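Local coordinates for toxin coregulated pilin (Vibrio cholerae, PDB 3HRV), which is the major subunit of the toxin-coregulated type IV pilus, which bacteria need to aggregate and colonise the small intestine of the host, at residues G65-L69 against G70-A74. Numbering follows the deposited sequence.
Sequences GLVSL and GKVSA
Gly70 breaks out of helix 56-68 with a positive phi of 78°, and its N turns back to Val67 O at 2.9 Å, approaching from well above the carbonyl plane. Lys71 follows with the second bond of a Schellman motif: its N meets Leu66 O at 2.8 Å, lying almost on the extension of the C=O bond. The lysine chain leads off from there, its CD passing 4.1 Å from Leu66 CD2 as the two side chains cross near a right angle. Val72 N adds a weak second hydrogen bond to Leu66 O. Val72 CG2, set between its own backbone N and carbonyl carbon, lies against both Leu66 CB and Val67 CG2, the latter at 3.7 Å. The Val72 carbonyl oxygen receives a nearly straight CA-H contact from Val67, and a water donates both to this oxygen and to Val67 O, tying the outgoing chain to the end of the helix. Ser73 brings its O alongside Val67 CG2; its OG caps a backbone N just beyond Ala74, and Glu76 returns a carboxylate bond to Ser73 N. Ala74 presses its CA on Val67 CG1 at 3.5 Å, tighter than usual van der Waals contact; chi1 of 175° swings that branch away from the backbone N. Leu66 and Val72 continue inward to Val36, Met40 and Ala39 of helix 24-44, so the turn joins two helices while resting on a third. Leu66 O and Val67 O thus each gain two donors, one of them weak, while apolar contacts among Leu66, Val67, Val72 and Ala74 hold the reversed chain against the helix end.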
loop_
_atom_site.group_PDB
_atom_site.type_symbol
_atom_site.label_atom_id
_atom_site.label_comp_id
_atom_site.label_asym_id
_atom_site.label_seq_id
_atom_site.Cartn_x
_atom_site.Cartn_y
_atom_site.Cartn_z
ATOM N N GLY A 65 -10.150 1.904 -13.386
ATOM C CA GLY A 65 -10.793 0.822 -14.110
ATOM C C GLY A 65 -11.707 0.020 -13.202
ATOM O O GLY A 65 -12.777 -0.428 -13.623
ATOM N N LEU A 66 -11.290 -0.174 -11.954
ATOM C CA LEU A 66 -12.109 -0.916 -11.000
ATOM C C LEU A 66 -13.415 -0.162 -10.810
ATOM O O LEU A 66 -14.469 -0.765 -10.629
ATOM C CB LEU A 66 -11.397 -1.050 -9.649
ATOM C CG LEU A 66 -10.135 -1.915 -9.591
ATOM C CD1 LEU A 66 -9.586 -1.905 -8.175
ATOM C CD2 LEU A 66 -10.454 -3.334 -10.019
ATOM N N VAL A 67 -13.322 1.151 -10.845
ATOM C CA VAL A 67 -14.527 1.948 -10.643
ATOM C C VAL A 67 -15.462 1.844 -11.842
ATOM O O VAL A 67 -16.652 1.569 -11.684
ATOM C CB VAL A 67 -14.187 3.439 -10.415
ATOM C CG1 VAL A 67 -15.466 4.264 -10.330
ATOM C CG2 VAL A 67 -13.384 3.595 -9.138
ATOM N N SER A 68 -14.873 2.067 -13.091
ATOM C CA SER A 68 -15.665 2.006 -14.314
ATOM C C SER A 68 -16.354 0.656 -14.504
ATOM O O SER A 68 -17.483 0.597 -14.993
ATOM C CB SER A 68 -14.799 2.335 -15.536
ATOM O OG SER A 68 -14.205 3.616 -15.433
ATOM N N LEU A 69 -15.691 -0.429 -14.118
ATOM C CA LEU A 69 -16.301 -1.745 -14.268
ATOM C C LEU A 69 -17.243 -2.086 -13.122
ATOM O O LEU A 69 -17.825 -3.168 -13.092
ATOM C CB LEU A 69 -15.235 -2.834 -14.413
ATOM C CG LEU A 69 -14.784 -3.083 -15.857
ATOM C CD1 LEU A 69 -13.864 -1.964 -16.317
ATOM C CD2 LEU A 69 -14.065 -4.428 -15.943
ATOM N N GLY A 70 -17.385 -1.159 -12.181
ATOM C CA GLY A 70 -18.286 -1.367 -11.061
ATOM C C GLY A 70 -17.797 -2.263 -9.939
ATOM O O GLY A 70 -18.587 -2.675 -9.091
ATOM N N LYS A 71 -16.529 -2.534 -9.875
ATOM C CA LYS A 71 -15.961 -3.425 -8.879
ATOM C C LYS A 71 -15.731 -2.711 -7.550
ATOM O O LYS A 71 -15.641 -3.350 -6.504
ATOM C CB LYS A 71 -14.671 -4.044 -9.413
ATOM C CG LYS A 71 -14.926 -4.992 -10.583
ATOM C CD LYS A 71 -13.653 -5.647 -11.080
ATOM C CE LYS A 71 -13.968 -6.806 -12.016
ATOM N NZ LYS A 71 -14.791 -7.858 -11.351
ATOM N N VAL A 72 -15.769 -1.357 -7.623
ATOM C CA VAL A 72 -15.719 -0.500 -6.438
ATOM C C VAL A 72 -16.378 0.814 -6.836
ATOM O O VAL A 72 -16.468 1.128 -8.026
ATOM C CB VAL A 72 -14.273 -0.195 -5.951
ATOM C CG1 VAL A 72 -13.547 -1.485 -5.612
ATOM C CG2 VAL A 72 -13.521 0.603 -6.994
ATOM N N SER A 73 -16.906 1.566 -5.782
ATOM C CA SER A 73 -17.486 2.858 -6.139
ATOM C C SER A 73 -16.370 3.841 -6.469
ATOM O O SER A 73 -15.223 3.636 -6.080
ATOM C CB SER A 73 -18.324 3.404 -4.981
ATOM O OG SER A 73 -17.497 3.979 -3.988
ATOM N N ALA A 74 -16.806 4.993 -7.084
ATOM C CA ALA A 74 -15.868 6.062 -7.412
ATOM C C ALA A 74 -15.201 6.584 -6.147
ATOM O O ALA A 74 -13.990 6.811 -6.113
ATOM C CB ALA A 74 -16.595 7.196 -8.125
HETATM O O HOH W 1 -18.559 1.834 -9.633
#